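Local coordinates for protein mannosephosphate isomerase, putative (Archaeoglobus fulgidus, PDB 1ZX5) that probably catalyses the zinc-dependent interconversion of D-mannose 6-phosphate and D-fructose 6-phosphate, as a cupin-fold phosphomannose isomerase of type 1, at residues 22-27 with 122-127; 38-41 with 47-50; 141-146 with 199-204; 156-161 with 211-216; 194-199 with 206-211. All blocks are in the same frame, centred on the assembly; numbering follows the deposited sequence.

Contact 1 of 5, residues 22-27 with 122-127; sequences GEWIAL and LVFNKG. With EDO (1,2-ethanediol), chain C.
W24 NE1 gives its hydrogen to O1 of a bound 1,2-ethanediol, 3.3 Å away at an N-H...O angle of 153°, and the same diol lays C2 over one face of the F124 ring, 3.6 Å from F124 CD1. The diol, probably taken from the crystallisation liquor and also hydrogen-bonded to Y253 and A255, thus bridges the two aromatics. Their direct touch is W24 CH2 against F124 CD2 at 3.5 Å, the ring planes 46° apart. W24 reaches across because its CG lies anti to the backbone N (chi1 172°), which carries the indole off helix 24-28 toward the end of strand 119-123. That strand belongs to the six-stranded antiparallel sheet of the catalytic cupin domain, and F124 also rests on L184 of the neighbouring strand 181-188. With F124 cut back to an alanine, W24 CH2 and CZ2 are likely to lose their aromatic neighbour, and the diol carbons the ring they lie on. On the other face of F124, offset toward the rim, sits the carbonyl oxygen of L122.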
# COMPACT_ATOMS: atom_id res chain seq x y z
N GLY A 22 16.22 4.59 -1.25
CA GLY A 22 17.44 4.57 -0.45
C GLY A 22 17.87 3.14 -0.15
O GLY A 22 17.84 2.29 -1.04
N GLU A 23 18.23 2.87 1.11
CA GLU A 23 18.75 1.56 1.53
C GLU A 23 17.78 0.72 2.35
O GLU A 23 18.06 -0.46 2.62
CB GLU A 23 20.05 1.73 2.33
CG GLU A 23 21.20 2.20 1.47
CD GLU A 23 22.50 2.35 2.24
OE1 GLU A 23 23.02 3.49 2.29
OE2 GLU A 23 23.03 1.34 2.75
N TRP A 24 16.67 1.31 2.77
CA TRP A 24 15.78 0.73 3.80
C TRP A 24 15.18 -0.61 3.38
O TRP A 24 15.21 -1.58 4.13
CB TRP A 24 14.67 1.73 4.18
CG TRP A 24 13.58 1.20 5.10
CD1 TRP A 24 13.74 0.74 6.40
CD2 TRP A 24 12.16 1.12 4.82
NE1 TRP A 24 12.51 0.37 6.92
CE2 TRP A 24 11.54 0.60 5.98
CE3 TRP A 24 11.37 1.45 3.71
CZ2 TRP A 24 10.15 0.38 6.06
CZ3 TRP A 24 9.99 1.23 3.77
CH2 TRP A 24 9.40 0.70 4.94
N ILE A 25 14.63 -0.66 2.17
CA ILE A 25 13.96 -1.88 1.70
C ILE A 25 14.92 -3.08 1.59
O ILE A 25 14.63 -4.14 2.15
CB ILE A 25 13.16 -1.64 0.41
CG1 ILE A 25 11.93 -0.77 0.73
CG2 ILE A 25 12.75 -2.99 -0.23
CD1 ILE A 25 11.18 -0.30 -0.48
N ALA A 26 16.04 -2.92 0.90
CA ALA A 26 17.00 -4.02 0.78
C ALA A 26 17.41 -4.53 2.16
O ALA A 26 17.53 -5.74 2.38
CB ALA A 26 18.23 -3.60 -0.02
N LEU A 27 17.58 -3.61 3.11
CA LEU A 27 17.95 -3.96 4.47
C LEU A 27 16.85 -4.77 5.17
O LEU A 27 17.16 -5.76 5.83
CB LEU A 27 18.33 -2.73 5.28
CG LEU A 27 19.37 -3.03 6.37
CD1 LEU A 27 20.78 -3.10 5.74
CD2 LEU A 27 19.31 -2.00 7.50
N LEU A 122 0.60 3.79 5.81
CA LEU A 122 1.11 3.64 7.16
C LEU A 122 2.60 3.96 7.12
O LEU A 122 3.39 3.29 6.45
CB LEU A 122 0.88 2.22 7.71
CG LEU A 122 1.36 1.98 9.15
CD1 LEU A 122 0.47 2.68 10.20
CD2 LEU A 122 1.48 0.48 9.44
N VAL A 123 2.97 4.99 7.85
CA VAL A 123 4.31 5.55 7.83
C VAL A 123 5.13 4.88 8.94
O VAL A 123 4.59 4.51 9.97
CB VAL A 123 4.17 7.09 8.04
CG1 VAL A 123 5.44 7.72 8.54
CG2 VAL A 123 3.63 7.78 6.76
N PHE A 124 6.43 4.70 8.72
CA PHE A 124 7.28 4.00 9.68
C PHE A 124 8.31 4.87 10.37
O PHE A 124 8.98 4.41 11.27
CB PHE A 124 7.97 2.79 9.03
CG PHE A 124 7.01 1.72 8.61
CD1 PHE A 124 6.23 1.05 9.56
CD2 PHE A 124 6.85 1.40 7.28
CE1 PHE A 124 5.32 0.07 9.19
CE2 PHE A 124 5.96 0.41 6.89
CZ PHE A 124 5.19 -0.26 7.85
N ASN A 125 8.45 6.12 9.95
CA ASN A 125 9.55 6.94 10.44
C ASN A 125 9.13 8.39 10.56
O ASN A 125 7.96 8.72 10.38
CB ASN A 125 10.79 6.77 9.53
CG ASN A 125 10.63 7.45 8.17
OD1 ASN A 125 9.53 7.54 7.62
ND2 ASN A 125 11.74 7.95 7.64
N LYS A 126 10.09 9.25 10.87
CA LYS A 126 9.86 10.68 10.90
C LYS A 126 10.37 11.30 9.60
O LYS A 126 11.57 11.43 9.36
CB LYS A 126 10.46 11.32 12.16
CG LYS A 126 10.11 10.48 13.42
CD LYS A 126 10.00 11.25 14.74
CE LYS A 126 11.35 11.53 15.34
NZ LYS A 126 11.23 12.54 16.45
N GLY A 127 9.42 11.64 8.73
CA GLY A 127 9.73 12.16 7.41
C GLY A 127 8.68 13.19 7.10
O GLY A 127 8.04 13.72 8.00
C1 EDO C . 9.84 -0.54 10.34
O1 EDO C . 11.16 -0.22 9.85
C2 EDO C . 9.03 -1.22 9.23
O2 EDO C . 9.32 -2.62 9.18

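Contact 2 of 5, residues 38-41 with 47-50; sequences ESWE and SRPS
R48 is laid over one face of the W40 indole, joining the loop after strand 36-41 to that strand of the six-stranded antiparallel cupin sheet. Its CB starts the contact 3.6 Å from W40 CZ3. CG follows over the six-membered ring as a CH-pi contact, 4.1 Å from the centroid. Bends at chi2 and chi3 then bring NE, the first guanidinium nitrogen, over the CZ2-CH2 side of the ring, 3.7 Å from W40 CZ2. Next, CZ stands 4.7 Å from the same centroid and 24° off the ring normal, a cation-pi contact in which the guanidinium plane is steeply turned, 74° from the indole, and does not stack flat. At the tip, R48 NH1 is 4.1 Å from W40 CZ2. The indole itself is fixed in rotation by W40 NE1, which donates to E38 OE1 at 2.8 Å with the acceptor close to the ring plane. E38 in turn is paired with R18 and R88, so this buried glutamate ties the indole to two arginines by salt bridges. Nearer the backbone, S50 OG is hydrogen-bonded to the backbone N of S43 and to N14 ND2, while Q10 bonds to the W40 carbonyl. Beside the same six-membered ring, S47 OG lies 4.0 Å from W40 CZ3.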
# COMPACT_ATOMS: atom_id res chain seq x y z
N GLU A 38 10.68 0.34 -3.93
CA GLU A 38 9.44 -0.38 -3.67
C GLU A 38 9.66 -1.87 -3.48
O GLU A 38 10.55 -2.45 -4.06
CB GLU A 38 8.42 -0.17 -4.80
CG GLU A 38 8.38 1.28 -5.32
CD GLU A 38 7.29 1.53 -6.35
OE1 GLU A 38 6.33 0.71 -6.45
OE2 GLU A 38 7.40 2.54 -7.08
N SER A 39 8.82 -2.46 -2.63
CA SER A 39 8.66 -3.90 -2.55
C SER A 39 7.19 -4.21 -2.65
O SER A 39 6.41 -3.73 -1.82
CB SER A 39 9.18 -4.43 -1.21
OG SER A 39 8.83 -5.80 -1.10
N TRP A 40 6.81 -5.02 -3.63
CA TRP A 40 5.42 -5.37 -3.89
C TRP A 40 5.12 -6.69 -3.20
O TRP A 40 5.73 -7.72 -3.50
CB TRP A 40 5.16 -5.46 -5.41
CG TRP A 40 5.21 -4.10 -6.14
CD1 TRP A 40 5.95 -2.99 -5.78
CD2 TRP A 40 4.50 -3.73 -7.34
NE1 TRP A 40 5.73 -1.97 -6.68
CE2 TRP A 40 4.85 -2.39 -7.64
CE3 TRP A 40 3.61 -4.40 -8.19
CZ2 TRP A 40 4.33 -1.71 -8.75
CZ3 TRP A 40 3.09 -3.72 -9.29
CH2 TRP A 40 3.46 -2.39 -9.57
N GLU A 41 4.19 -6.64 -2.24
CA GLU A 41 3.92 -7.77 -1.37
C GLU A 41 2.62 -8.43 -1.79
O GLU A 41 1.55 -7.86 -1.63
CB GLU A 41 3.84 -7.30 0.09
CG GLU A 41 5.02 -6.43 0.58
CD GLU A 41 6.24 -7.26 0.98
OE1 GLU A 41 6.06 -8.35 1.54
OE2 GLU A 41 7.38 -6.82 0.75
N SER A 47 1.68 -6.33 -14.36
CA SER A 47 2.99 -5.78 -14.73
C SER A 47 4.11 -6.39 -13.87
O SER A 47 5.28 -6.39 -14.28
CB SER A 47 3.00 -4.25 -14.63
OG SER A 47 2.96 -3.79 -13.27
N ARG A 48 3.75 -6.93 -12.71
CA ARG A 48 4.74 -7.25 -11.69
C ARG A 48 4.17 -8.22 -10.63
O ARG A 48 4.10 -7.89 -9.45
CB ARG A 48 5.23 -5.92 -11.10
CG ARG A 48 6.37 -5.96 -10.13
CD ARG A 48 7.35 -4.82 -10.37
NE ARG A 48 6.78 -3.54 -10.80
CZ ARG A 48 7.43 -2.69 -11.59
NH1 ARG A 48 6.86 -1.54 -11.94
NH2 ARG A 48 8.65 -2.98 -12.06
N PRO A 49 3.74 -9.43 -11.07
CA PRO A 49 3.13 -10.35 -10.11
C PRO A 49 4.14 -10.98 -9.15
O PRO A 49 5.27 -11.29 -9.55
CB PRO A 49 2.48 -11.41 -11.00
CG PRO A 49 3.27 -11.39 -12.26
CD PRO A 49 3.82 -10.02 -12.42
N SER A 50 3.74 -11.15 -7.89
CA SER A 50 4.56 -11.84 -6.91
C SER A 50 4.41 -13.33 -7.13
O SER A 50 3.40 -13.79 -7.66
CB SER A 50 4.12 -11.48 -5.49
OG SER A 50 4.47 -10.14 -5.17

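Contact 3 of 5, residues 141-146 with 199-204; sequences ELEEKL and NDWEKV
L142 opens the row of side chains by which helix 139-146 packs on the start of helix 201-207, a helix-helix contact centred on the single indole of W201. Its CB meets the edge of that ring near the plane, 3.7 Å from W201 CH2, while L156 and L208 also lie against L142. One residue on, E143 takes its carboxylate to the nitrogen edge of the indole: W201 NE1 donates to E143 OE2 at 3.0 Å, 152° at the hydrogen, with the carboxylate plane 75° from the ring. NE1 is crowded in the model, which leaves the exact geometry of this bond doubtful. A turn later comes L146, whose CD1 lies over one face of the indole, 4.3 Å from the centroid of its six-membered ring, as a CH-pi contact. W201 spans to the other helix because its CG lies anti to the backbone N (chi1 -160°), and V204 from its own helix covers the opposite face. F196, just after strand 194-195, meets the indole edge-to-face. Over the ring fusion, L146 CD1 comes to 3.9 Å from W201 CD2.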
# COMPACT_ATOMS: atom_id res chain seq x y z
N GLU A 141 -2.45 28.77 -13.24
CA GLU A 141 -1.32 29.24 -12.45
C GLU A 141 -0.33 28.11 -12.12
O GLU A 141 0.88 28.36 -12.05
CB GLU A 141 -1.80 30.00 -11.21
CG GLU A 141 -2.28 31.43 -11.56
CD GLU A 141 -3.14 32.10 -10.48
OE1 GLU A 141 -3.21 31.58 -9.34
OE2 GLU A 141 -3.75 33.16 -10.79
N LEU A 142 -0.83 26.89 -11.96
CA LEU A 142 0.03 25.70 -11.83
C LEU A 142 0.84 25.47 -13.10
O LEU A 142 2.02 25.15 -13.04
CB LEU A 142 -0.80 24.45 -11.51
CG LEU A 142 -1.54 24.34 -10.17
CD1 LEU A 142 -2.32 23.05 -10.13
CD2 LEU A 142 -0.58 24.42 -9.00
N GLU A 143 0.19 25.64 -14.26
CA GLU A 143 0.85 25.57 -15.57
C GLU A 143 1.96 26.60 -15.78
O GLU A 143 2.97 26.29 -16.40
CB GLU A 143 -0.17 25.71 -16.69
CG GLU A 143 -0.75 24.41 -17.15
CD GLU A 143 -1.90 24.58 -18.13
OE1 GLU A 143 -1.67 25.15 -19.22
OE2 GLU A 143 -3.02 24.12 -17.82
N GLU A 144 1.76 27.82 -15.28
CA GLU A 144 2.82 28.83 -15.27
C GLU A 144 4.06 28.29 -14.56
O GLU A 144 5.18 28.48 -15.03
CB GLU A 144 2.37 30.12 -14.57
CG GLU A 144 1.33 30.93 -15.33
CD GLU A 144 1.75 31.26 -16.76
OE1 GLU A 144 2.58 32.19 -16.94
OE2 GLU A 144 1.25 30.60 -17.70
N LYS A 145 3.84 27.63 -13.43
CA LYS A 145 4.92 27.09 -12.61
C LYS A 145 5.71 25.99 -13.31
O LYS A 145 6.90 25.82 -13.03
CB LYS A 145 4.39 26.60 -11.26
CG LYS A 145 3.72 27.67 -10.39
CD LYS A 145 4.66 28.84 -10.12
CE LYS A 145 4.11 29.75 -9.04
NZ LYS A 145 5.03 30.91 -8.80
N LEU A 146 5.07 25.25 -14.21
CA LEU A 146 5.74 24.22 -15.00
C LEU A 146 6.83 24.78 -15.90
O LEU A 146 7.74 24.05 -16.30
CB LEU A 146 4.75 23.45 -15.87
CG LEU A 146 3.91 22.29 -15.32
CD1 LEU A 146 3.31 21.55 -16.50
CD2 LEU A 146 4.74 21.34 -14.46
N ASN A 199 4.51 15.93 -19.56
CA ASN A 199 4.10 14.65 -20.13
C ASN A 199 2.70 14.22 -19.68
O ASN A 199 1.92 13.69 -20.49
CB ASN A 199 5.15 13.58 -19.78
CG ASN A 199 4.89 12.24 -20.47
OD1 ASN A 199 4.35 11.31 -19.86
ND2 ASN A 199 5.27 12.15 -21.73
N ASP A 200 2.39 14.43 -18.40
CA ASP A 200 1.15 13.97 -17.79
C ASP A 200 0.11 15.07 -17.58
O ASP A 200 -0.97 14.79 -17.05
CB ASP A 200 1.44 13.35 -16.42
CG ASP A 200 2.29 12.10 -16.47
OD1 ASP A 200 2.58 11.58 -17.57
OD2 ASP A 200 2.64 11.60 -15.38
N TRP A 201 0.43 16.31 -17.94
CA TRP A 201 -0.41 17.45 -17.60
C TRP A 201 -1.86 17.38 -18.07
O TRP A 201 -2.77 17.78 -17.35
CB TRP A 201 0.21 18.79 -18.04
CG TRP A 201 -0.40 19.92 -17.25
CD1 TRP A 201 -1.24 20.89 -17.72
CD2 TRP A 201 -0.27 20.15 -15.84
NE1 TRP A 201 -1.63 21.72 -16.69
CE2 TRP A 201 -1.05 21.29 -15.52
CE3 TRP A 201 0.43 19.50 -14.80
CZ2 TRP A 201 -1.13 21.81 -14.22
CZ3 TRP A 201 0.35 20.01 -13.51
CH2 TRP A 201 -0.43 21.16 -13.23
N GLU A 202 -2.09 16.87 -19.29
CA GLU A 202 -3.46 16.71 -19.79
C GLU A 202 -4.31 15.80 -18.90
O GLU A 202 -5.50 16.05 -18.75
CB GLU A 202 -3.49 16.20 -21.24
CG GLU A 202 -3.05 17.24 -22.27
CD GLU A 202 -3.97 18.47 -22.31
OE1 GLU A 202 -5.19 18.30 -22.59
OE2 GLU A 202 -3.47 19.60 -22.07
N LYS A 203 -3.69 14.77 -18.33
CA LYS A 203 -4.35 13.85 -17.41
C LYS A 203 -4.56 14.50 -16.05
O LYS A 203 -5.62 14.37 -15.46
CB LYS A 203 -3.57 12.54 -17.24
CG LYS A 203 -3.18 11.79 -18.52
CD LYS A 203 -4.38 11.27 -19.29
CE LYS A 203 -3.93 10.46 -20.52
NZ LYS A 203 -3.92 8.99 -20.22
N VAL A 204 -3.53 15.18 -15.55
CA VAL A 204 -3.60 15.93 -14.30
C VAL A 204 -4.80 16.89 -14.30
O VAL A 204 -5.58 16.91 -13.34
CB VAL A 204 -2.28 16.73 -14.01
CG1 VAL A 204 -2.46 17.67 -12.82
CG2 VAL A 204 -1.11 15.77 -13.77

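Contact 4 of 5, residues 156-161 with 211-216; sequences LLNTFE and KKVEEF
F160 and E215 meet in a largely buried contact where strand 157-161, at the margin of a three-stranded antiparallel sheet, is flanked by the irregular segment 211-216. The E215 chain lies along the ring end from CB through CG to the carboxylate: CB is 3.8 Å, CG 3.7 Å and OE1 3.9 Å from F160 CE1. The two side chains run past each other in opposite directions, with carboxylate and ring planes 65° apart. With CG anti to its carbonyl carbon (chi1 -60°), F160 carries CE1 and CZ to the glutamate, and F168 packs edge-to-face on the same ring. The sheet, ordered 157-161, 128-131, 176-179, holds N158 by backbone bonds to A131 and G132, and V213 is bonded in the same way to F133, so both segments are tied to one stretch of chain. Between them the amide of N158 turns toward the V213 carbonyl oxygen, its CG 3.7 Å from V213 O. A leucine replacing N158 would probably put a branched apolar group against that carbonyl and deprive it of a polar neighbour. On the two sides of V213 in sequence, K212 NZ and E214 OE2 form a long salt bridge at 3.6 Å.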
# COMPACT_ATOMS: atom_id res chain seq x y z
N LEU A 156 2.98 23.80 -2.17
CA LEU A 156 1.56 24.16 -2.32
C LEU A 156 0.64 23.20 -1.55
O LEU A 156 -0.57 23.41 -1.49
CB LEU A 156 1.18 24.20 -3.80
CG LEU A 156 2.02 25.10 -4.71
CD1 LEU A 156 1.55 25.03 -6.14
CD2 LEU A 156 2.00 26.58 -4.24
N LEU A 157 1.23 22.17 -0.94
CA LEU A 157 0.47 21.10 -0.31
C LEU A 157 0.55 21.14 1.22
O LEU A 157 1.50 21.69 1.78
CB LEU A 157 0.98 19.72 -0.79
CG LEU A 157 1.06 19.41 -2.29
CD1 LEU A 157 1.41 17.94 -2.50
CD2 LEU A 157 -0.22 19.75 -3.02
N ASN A 158 -0.44 20.55 1.89
CA ASN A 158 -0.34 20.33 3.34
C ASN A 158 0.90 19.49 3.60
O ASN A 158 1.09 18.45 2.97
CB ASN A 158 -1.56 19.61 3.91
CG ASN A 158 -2.87 20.34 3.64
OD1 ASN A 158 -3.82 19.75 3.11
ND2 ASN A 158 -2.94 21.62 4.02
N THR A 159 1.75 19.97 4.50
CA THR A 159 2.99 19.30 4.87
C THR A 159 2.81 18.66 6.24
O THR A 159 2.38 19.30 7.19
CB THR A 159 4.16 20.30 4.88
OG1 THR A 159 4.25 20.91 3.59
CG2 THR A 159 5.51 19.59 5.20
N PHE A 160 3.13 17.37 6.33
CA PHE A 160 2.99 16.65 7.57
C PHE A 160 4.34 16.11 7.99
O PHE A 160 4.95 15.33 7.27
CB PHE A 160 2.01 15.50 7.41
CG PHE A 160 0.64 15.94 6.99
CD1 PHE A 160 -0.29 16.33 7.96
CD2 PHE A 160 0.29 15.98 5.64
CE1 PHE A 160 -1.57 16.73 7.57
CE2 PHE A 160 -0.98 16.38 5.26
CZ PHE A 160 -1.91 16.76 6.23
N GLU A 161 4.80 16.56 9.14
CA GLU A 161 5.99 15.98 9.76
C GLU A 161 5.51 14.78 10.54
O GLU A 161 4.80 14.93 11.52
CB GLU A 161 6.71 17.01 10.64
CG GLU A 161 7.72 17.80 9.82
CD GLU A 161 7.86 19.24 10.21
OE1 GLU A 161 8.11 19.53 11.42
OE2 GLU A 161 7.74 20.10 9.30
N LYS A 211 -9.05 22.37 -5.12
CA LYS A 211 -9.54 23.02 -3.90
C LYS A 211 -8.65 22.75 -2.69
O LYS A 211 -7.98 21.71 -2.61
CB LYS A 211 -10.97 22.57 -3.55
CG LYS A 211 -12.03 22.82 -4.61
CD LYS A 211 -11.98 24.25 -5.13
CE LYS A 211 -12.58 24.33 -6.53
NZ LYS A 211 -12.35 25.68 -7.14
N LYS A 212 -8.68 23.68 -1.75
CA LYS A 212 -8.09 23.51 -0.43
C LYS A 212 -8.62 22.24 0.22
O LYS A 212 -9.82 21.96 0.19
CB LYS A 212 -8.41 24.72 0.45
CG LYS A 212 -7.79 24.67 1.83
CD LYS A 212 -8.17 25.90 2.67
CE LYS A 212 -7.61 25.75 4.09
NZ LYS A 212 -8.10 26.84 4.99
N VAL A 213 -7.71 21.45 0.78
CA VAL A 213 -8.08 20.25 1.52
C VAL A 213 -7.65 20.46 2.96
O VAL A 213 -6.51 20.83 3.23
CB VAL A 213 -7.46 18.98 0.88
CG1 VAL A 213 -7.61 17.77 1.78
CG2 VAL A 213 -8.10 18.70 -0.47
N GLU A 214 -8.58 20.24 3.89
CA GLU A 214 -8.27 20.32 5.31
C GLU A 214 -7.45 19.10 5.74
O GLU A 214 -7.63 18.01 5.19
CB GLU A 214 -9.55 20.40 6.15
CG GLU A 214 -10.47 21.58 5.82
CD GLU A 214 -9.85 22.94 6.10
OE1 GLU A 214 -9.00 23.04 7.01
OE2 GLU A 214 -10.21 23.92 5.41
N GLU A 215 -6.58 19.28 6.72
CA GLU A 215 -5.73 18.19 7.21
C GLU A 215 -6.51 16.96 7.66
O GLU A 215 -6.10 15.84 7.37
CB GLU A 215 -4.78 18.68 8.31
CG GLU A 215 -3.77 19.70 7.79
CD GLU A 215 -2.73 20.13 8.82
OE1 GLU A 215 -2.72 19.57 9.95
OE2 GLU A 215 -1.93 21.04 8.50
N PHE A 216 -7.64 17.17 8.34
CA PHE A 216 -8.47 16.05 8.83
C PHE A 216 -9.02 15.18 7.69
O PHE A 216 -9.40 14.03 7.91
CB PHE A 216 -9.59 16.53 9.78
CG PHE A 216 -10.75 17.21 9.08
CD1 PHE A 216 -11.74 16.45 8.42
CD2 PHE A 216 -10.87 18.60 9.07
CE1 PHE A 216 -12.81 17.08 7.76
CE2 PHE A 216 -11.94 19.24 8.42
CZ PHE A 216 -12.91 18.48 7.76

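Contact 5 of 5, residues 194-199 with 206-211; sequences YFFNEN and KVLNTK. With ACY (acetic acid), chain H.
F196 and L208 make the closer-packed part of this contact. The far end of the phenylalanine ring abuts the forked tip of the leucine, with F196 CZ 3.7 Å from L208 CD2 and 3.8 Å from L208 CD1. L208 CD1 is near the ring plane, and the two side chains cross at about a right angle. L208 has CG anti to the backbone N (chi1 -179°), which directs both methyls to the ring, and an inverse gamma turn centred on F196 redirects the chain just after strand 194-195. F153, a residue of the sugar pocket, meets the same ring edge-to-face, and the bound beta-L-fructofuranose is about 6 Å from the F196 side chain. The second pair is looser: the partly exposed V207 brings CG2 to the edge of Y194, 4.0 Å from Y194 CD2, while the phenol hydroxyl is hydrogen-bonded to E112. Away from segment 206-211, an acetic acid molecule, probably from the crystallisation liquor, accepts from N197 ND2 through its O at 3.2 Å, and its OXT is 3.4 Å from F195 CD2. Beyond L208, N209 OD1 accepts from the K211 backbone N in an Asx turn. L208 and T210 both rest on I139 of helix 139-146, Y194 touches K203 and V204 of helix 201-207, and strand 194-195 pairs antiparallel with strand 99-100.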
# COMPACT_ATOMS: atom_id res chain seq x y z
N TYR A 194 -0.54 10.26 -12.19
CA TYR A 194 -0.20 11.33 -13.10
C TYR A 194 0.61 12.37 -12.38
O TYR A 194 0.18 12.94 -11.37
CB TYR A 194 -1.46 11.95 -13.70
CG TYR A 194 -2.39 10.93 -14.31
CD1 TYR A 194 -1.94 10.03 -15.30
CD2 TYR A 194 -3.73 10.87 -13.92
CE1 TYR A 194 -2.80 9.09 -15.87
CE2 TYR A 194 -4.61 9.94 -14.48
CZ TYR A 194 -4.14 9.05 -15.45
OH TYR A 194 -5.03 8.15 -16.01
N PHE A 195 1.81 12.62 -12.90
CA PHE A 195 2.77 13.50 -12.23
C PHE A 195 2.64 14.93 -12.72
O PHE A 195 2.17 15.17 -13.83
CB PHE A 195 4.19 12.94 -12.41
CG PHE A 195 4.47 11.73 -11.54
CD1 PHE A 195 5.15 11.87 -10.32
CD2 PHE A 195 4.03 10.46 -11.92
CE1 PHE A 195 5.40 10.76 -9.49
CE2 PHE A 195 4.27 9.34 -11.10
CZ PHE A 195 4.95 9.48 -9.88
N PHE A 196 3.04 15.87 -11.88
CA PHE A 196 3.03 17.29 -12.24
C PHE A 196 4.16 17.64 -13.22
O PHE A 196 5.17 18.24 -12.84
CB PHE A 196 3.12 18.15 -10.98
CG PHE A 196 1.80 18.35 -10.27
CD1 PHE A 196 0.81 17.35 -10.28
CD2 PHE A 196 1.54 19.54 -9.59
CE1 PHE A 196 -0.41 17.53 -9.61
CE2 PHE A 196 0.33 19.73 -8.92
CZ PHE A 196 -0.65 18.73 -8.93
N ASN A 197 4.00 17.24 -14.47
CA ASN A 197 4.98 17.52 -15.51
C ASN A 197 4.27 17.64 -16.84
O ASN A 197 3.07 17.32 -16.94
CB ASN A 197 6.11 16.45 -15.56
CG ASN A 197 5.60 15.03 -15.82
OD1 ASN A 197 4.69 14.80 -16.62
ND2 ASN A 197 6.21 14.06 -15.16
N GLU A 198 4.98 18.12 -17.85
CA GLU A 198 4.38 18.34 -19.17
C GLU A 198 3.78 17.04 -19.73
O GLU A 198 2.70 17.04 -20.32
CB GLU A 198 5.44 18.91 -20.11
CG GLU A 198 4.97 19.18 -21.53
CD GLU A 198 4.93 17.93 -22.41
OE1 GLU A 198 5.67 16.94 -22.14
OE2 GLU A 198 4.14 17.95 -23.39
N ASN A 199 4.51 15.93 -19.56
CA ASN A 199 4.10 14.65 -20.13
C ASN A 199 2.70 14.22 -19.68
O ASN A 199 1.92 13.69 -20.49
CB ASN A 199 5.15 13.58 -19.78
CG ASN A 199 4.89 12.24 -20.47
OD1 ASN A 199 4.35 11.31 -19.86
ND2 ASN A 199 5.27 12.15 -21.73
N LYS A 206 -7.59 16.83 -15.87
CA LYS A 206 -8.86 16.12 -15.81
C LYS A 206 -9.22 15.49 -14.46
O LYS A 206 -10.40 15.22 -14.21
CB LYS A 206 -8.88 15.07 -16.92
CG LYS A 206 -9.05 15.74 -18.30
CD LYS A 206 -8.96 14.73 -19.41
CE LYS A 206 -9.19 15.37 -20.77
NZ LYS A 206 -8.67 14.45 -21.83
N VAL A 207 -8.24 15.25 -13.59
CA VAL A 207 -8.51 14.51 -12.35
C VAL A 207 -8.17 15.29 -11.08
O VAL A 207 -8.63 14.93 -10.01
CB VAL A 207 -7.79 13.11 -12.33
CG1 VAL A 207 -8.03 12.36 -13.63
CG2 VAL A 207 -6.29 13.26 -12.08
N LEU A 208 -7.39 16.35 -11.22
CA LEU A 208 -6.85 17.07 -10.06
C LEU A 208 -7.91 17.86 -9.28
O LEU A 208 -8.66 18.66 -9.85
CB LEU A 208 -5.69 17.99 -10.47
CG LEU A 208 -5.02 18.79 -9.34
CD1 LEU A 208 -4.34 17.86 -8.32
CD2 LEU A 208 -4.05 19.82 -9.92
N ASN A 209 -7.96 17.61 -7.97
CA ASN A 209 -8.72 18.46 -7.04
C ASN A 209 -7.90 19.72 -6.74
O ASN A 209 -6.87 19.66 -6.06
CB ASN A 209 -9.04 17.67 -5.76
CG ASN A 209 -9.98 18.42 -4.80
OD1 ASN A 209 -10.25 19.61 -4.95
ND2 ASN A 209 -10.47 17.71 -3.79
N THR A 210 -8.35 20.85 -7.27
CA THR A 210 -7.65 22.12 -7.11
C THR A 210 -8.10 22.92 -5.89
O THR A 210 -7.58 24.01 -5.64
CB THR A 210 -7.80 23.01 -8.37
OG1 THR A 210 -9.19 23.12 -8.71
CG2 THR A 210 -7.01 22.41 -9.55
N LYS A 211 -9.05 22.37 -5.12
CA LYS A 211 -9.54 23.02 -3.90
C LYS A 211 -8.65 22.75 -2.69
O LYS A 211 -7.98 21.71 -2.61
CB LYS A 211 -10.97 22.57 -3.55
CG LYS A 211 -12.03 22.82 -4.61
CD LYS A 211 -11.98 24.25 -5.13
CE LYS A 211 -12.58 24.33 -6.53
NZ LYS A 211 -12.35 25.68 -7.14
C ACY H . 5.29 9.77 -15.08
O ACY H . 5.73 10.92 -15.30
OXT ACY H . 4.09 9.45 -15.21
CH3 ACY H . 6.26 8.71 -14.62

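How the contacts relate
Contacts 2 and 4 are buried, each with one exposed residue, contacts 3 and 5 are partly buried, and contact 1 is a surface contact. Contacts 1 and 2 reach the same six-stranded sheet and touch where I25 CD1 packs on E38 N at 3.5 Å. Contacts 3 and 5 share helix 201-207 and N199, and D200 OD2 probably bonds F195 N between them. Contact 4 shares K211 with contact 5. Chemistry differs too: a cation-pi pair beside salt bridges in contact 2, an indole between helices in contact 3, mainly apolar pairs in contact 5, a diol bridging aromatics in contact 1, and in contact 4 a phenylalanine against a glutamate chain beside an asparagine near a backbone carbonyl.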